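Uncharacterized protein (Pyrococcus horikoshii, PDB 2P8T) is of unknown function but may bind ATP and have aminoacyl-tRNA ligase activity. Local coordinates at residues A[129-134]-A[139-144]. Numbering follows the deposited sequence.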
ATOM      1  N   THR A 129     -10.118   9.489   8.261  1.00 18.94           N
ATOM      2  CA  THR A 129     -10.000   8.892   9.578  1.00 20.67           C
ATOM      3  C   THR A 129     -11.296   8.110   9.868  1.00 21.30           C
ATOM      4  O   THR A 129     -12.222   8.082   9.033  1.00 20.42           O
ATOM      5  CB  THR A 129      -9.645   9.945  10.656  1.00 19.86           C
ATOM      6  OG1 THR A 129      -9.301   9.301  11.885  1.00 23.04           O
ATOM      7  CG2 THR A 129     -10.778  10.947  10.890  1.00 19.52           C
ATOM      8  N   VAL A 130     -11.331   7.428  11.014  1.00 22.38           N
ATOM      9  CA  VAL A 130     -12.502   6.622  11.395  1.00 22.99           C
ATOM     10  C   VAL A 130     -13.038   7.148  12.716  1.00 23.72           C
ATOM     11  O   VAL A 130     -12.301   7.236  13.688  1.00 23.48           O
ATOM     12  CB  VAL A 130     -12.169   5.099  11.480  1.00 23.49           C
ATOM     13  CG1 VAL A 130     -13.429   4.297  11.791  1.00 21.69           C
ATOM     14  CG2 VAL A 130     -11.580   4.599  10.156  1.00 24.17           C
ATOM     15  N   LYS A 131     -14.308   7.553  12.721  1.00 24.89           N
ATOM     16  CA  LYS A 131     -14.983   8.047  13.922  1.00 27.00           C
ATOM     17  C   LYS A 131     -16.384   7.432  14.001  1.00 27.05           C
ATOM     18  O   LYS A 131     -17.113   7.434  13.011  1.00 26.07           O
ATOM     19  CB  LYS A 131     -15.079   9.581  13.885  1.00 27.17           C
ATOM     20  CG  LYS A 131     -15.753  10.197  15.111  1.00 28.78           C
ATOM     21  CD  LYS A 131     -16.064  11.671  14.931  1.00 29.70           C
ATOM     22  CE  LYS A 131     -16.952  12.176  16.044  1.00 34.70           C
ATOM     23  NZ  LYS A 131     -16.238  12.218  17.352  1.00 38.61           N
ATOM     24  N   ASP A 132     -16.752   6.913  15.177  1.00 27.65           N
ATOM     25  CA  ASP A 132     -18.074   6.274  15.383  1.00 28.56           C
ATOM     26  C   ASP A 132     -18.253   5.180  14.339  1.00 27.71           C
ATOM     27  O   ASP A 132     -19.336   4.980  13.763  1.00 27.47           O
ATOM     28  CB  ASP A 132     -19.209   7.314  15.357  1.00 29.57           C
ATOM     29  CG  ASP A 132     -20.403   6.921  16.226  1.00 33.44           C
ATOM     30  OD1 ASP A 132     -20.231   6.147  17.207  1.00 37.74           O
ATOM     31  OD2 ASP A 132     -21.523   7.400  15.928  1.00 36.72           O
ATOM     32  N   ASN A 133     -17.141   4.480  14.100  1.00 26.91           N
ATOM     33  CA  ASN A 133     -17.052   3.354  13.186  1.00 27.03           C
ATOM     34  C   ASN A 133     -17.428   3.659  11.737  1.00 25.85           C
ATOM     35  O   ASN A 133     -17.817   2.775  10.998  1.00 25.04           O
ATOM     36  CB  ASN A 133     -17.786   2.133  13.747  1.00 28.23           C
ATOM     37  CG  ASN A 133     -17.271   1.739  15.121  1.00 31.12           C
ATOM     38  OD1 ASN A 133     -17.884   2.067  16.129  1.00 37.43           O
ATOM     39  ND2 ASN A 133     -16.109   1.063  15.165  1.00 34.97           N
ATOM     40  N   GLU A 134     -17.261   4.916  11.332  1.00 24.49           N
ATOM     41  CA  GLU A 134     -17.495   5.302   9.932  1.00 23.99           C
ATOM     42  C   GLU A 134     -16.241   6.000   9.407  1.00 21.85           C
ATOM     43  O   GLU A 134     -15.577   6.690  10.166  1.00 21.49           O
ATOM     44  CB  GLU A 134     -18.696   6.235   9.821  1.00 24.53           C
ATOM     45  CG  GLU A 134     -19.972   5.679  10.494  1.00 28.67           C
ATOM     46  CD  GLU A 134     -20.701   4.622   9.654  1.00 35.31           C
ATOM     47  OE1 GLU A 134     -21.433   5.018   8.720  1.00 38.07           O
ATOM     48  OE2 GLU A 134     -20.579   3.401   9.949  1.00 38.40           O
ATOM     49  N   GLU A 139     -11.555  17.059   8.441  1.00 35.01           N
ATOM     50  CA  GLU A 139     -11.867  18.437   8.849  1.00 36.56           C
ATOM     51  C   GLU A 139     -13.234  18.512   9.550  1.00 35.86           C
ATOM     52  O   GLU A 139     -13.355  19.032  10.669  1.00 36.36           O
ATOM     53  CB  GLU A 139     -11.833  19.376   7.637  1.00 36.74           C
ATOM     54  CG  GLU A 139     -11.866  20.868   7.985  1.00 39.56           C
ATOM     55  CD  GLU A 139     -11.810  21.758   6.759  1.00 39.43           C
ATOM     56  OE1 GLU A 139     -12.706  21.653   5.887  1.00 43.80           O
ATOM     57  OE2 GLU A 139     -10.866  22.569   6.666  1.00 44.25           O
ATOM     58  N   ASP A 140     -14.249  17.974   8.887  1.00 34.73           N
ATOM     59  CA  ASP A 140     -15.638  18.180   9.274  1.00 33.62           C
ATOM     60  C   ASP A 140     -16.307  16.888   9.694  1.00 33.21           C
ATOM     61  O   ASP A 140     -17.462  16.894  10.155  1.00 32.97           O
ATOM     62  CB  ASP A 140     -16.422  18.806   8.111  1.00 33.83           C
ATOM     63  CG  ASP A 140     -16.316  18.011   6.824  1.00 33.86           C
ATOM     64  OD1 ASP A 140     -15.696  16.927   6.808  1.00 32.61           O
ATOM     65  OD2 ASP A 140     -16.867  18.476   5.806  1.00 35.41           O
ATOM     66  N   PHE A 141     -15.594  15.778   9.512  1.00 32.30           N
ATOM     67  CA  PHE A 141     -16.076  14.456   9.927  1.00 31.94           C
ATOM     68  C   PHE A 141     -17.310  13.966   9.154  1.00 31.62           C
ATOM     69  O   PHE A 141     -18.067  13.124   9.634  1.00 31.19           O
ATOM     70  CB  PHE A 141     -16.263  14.394  11.458  1.00 32.29           C
ATOM     71  CG  PHE A 141     -15.020  14.765  12.231  1.00 32.73           C
ATOM     72  CD1 PHE A 141     -13.959  13.868  12.344  1.00 32.89           C
ATOM     73  CD2 PHE A 141     -14.898  16.014  12.819  1.00 34.56           C
ATOM     74  CE1 PHE A 141     -12.796  14.203  13.048  1.00 33.39           C
ATOM     75  CE2 PHE A 141     -13.734  16.371  13.521  1.00 34.91           C
ATOM     76  CZ  PHE A 141     -12.680  15.463  13.634  1.00 34.40           C
ATOM     77  N   ARG A 142     -17.489  14.472   7.936  1.00 31.16           N
ATOM     78  CA  ARG A 142     -18.524  13.963   7.040  1.00 31.14           C
ATOM     79  C   ARG A 142     -18.127  12.585   6.487  1.00 29.84           C
ATOM     80  O   ARG A 142     -16.938  12.331   6.225  1.00 28.37           O
ATOM     81  CB  ARG A 142     -18.802  14.975   5.907  1.00 31.38           C
ATOM     82  CG  ARG A 142     -17.632  15.167   4.932  1.00 34.00           C
ATOM     83  CD  ARG A 142     -17.732  16.448   4.075  1.00 33.78           C
ATOM     84  NE  ARG A 142     -16.846  16.369   2.920  1.00 36.64           N
ATOM     85  CZ  ARG A 142     -15.586  16.808   2.875  1.00 37.09           C
ATOM     86  NH1 ARG A 142     -15.029  17.414   3.913  1.00 34.81           N
ATOM     87  NH2 ARG A 142     -14.879  16.637   1.762  1.00 34.94           N
ATOM     88  N   PRO A 143     -19.102  11.670   6.334  1.00 28.87           N
ATOM     89  CA  PRO A 143     -18.737  10.347   5.838  1.00 27.95           C
ATOM     90  C   PRO A 143     -18.294  10.346   4.396  1.00 27.13           C
ATOM     91  O   PRO A 143     -18.858  11.069   3.562  1.00 26.89           O
ATOM     92  CB  PRO A 143     -20.034   9.544   5.993  1.00 28.41           C
ATOM     93  CG  PRO A 143     -20.811  10.313   7.017  1.00 29.78           C
ATOM     94  CD  PRO A 143     -20.534  11.728   6.668  1.00 29.21           C
ATOM     95  N   LEU A 144     -17.262   9.554   4.124  1.00 25.52           N
ATOM     96  CA  LEU A 144     -16.864   9.182   2.771  1.00 24.64           C
ATOM     97  C   LEU A 144     -18.009   8.660   1.888  1.00 24.68           C
ATOM     98  O   LEU A 144     -18.061   8.960   0.704  1.00 23.73           O
ATOM     99  CB  LEU A 144     -15.814   8.073   2.862  1.00 23.86           C
ATOM    100  CG  LEU A 144     -15.358   7.404   1.569  1.00 23.83           C
ATOM    101  CD1 LEU A 144     -14.636   8.434   0.669  1.00 23.10           C
ATOM    102  CD2 LEU A 144     -14.467   6.201   1.868  1.00 24.13           C
TER
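At the exposed end of a β-hairpin, Lys131 and Thr129 of strand 124-131 meet the ring of Phe141, which belongs to the loop that follows the edge strand 134-136. The aliphatic part of Lys131 makes the closest approach, its CD lying 4.0 Å from CD1 of Phe141, and the two side chains cross at about a right angle. With CG anti to the backbone N (chi1 -179°), the lysine chain runs extended past the ring and bends only at its last torsion. NZ stands nearly over the ring centre but 5.8 Å from the centroid, so long that any cation-pi attraction is weak at most. Thr129, two residues back on the same side of the strand, brings CG2 to 4.4 Å from CE1 of Phe141. Val136 of the neighbouring strand touches all three side chains. The ring is presented by a tight bend: Phe141 takes the left-handed helical conformation, with positive phi (66°), and Asp140 OD1 accepts from the N of Arg142 at 3.2 Å, an almost straight bond that reaches the carboxylate from above its plane. This closes an Asx turn, and the guanidinium of Arg142 folds back to set its edge, in plane, against the same carboxylate; its NH1 bond to OD1 is weak and the pairing with OD2 doubtful. Within 129-134, Lys131 and Glu134 pair through two backbone bonds, Lys131 N to Glu134 O and Glu134 N to Lys131 O, both 3.0 Å, which close the turn. No hydrogen bond joins the two segments; they meet through sparse side-chain packing at the surface, beside a β-hairpin with a two-residue loop, Asp132 and Asn133, in a type I' turn from Lys131 to Glu134.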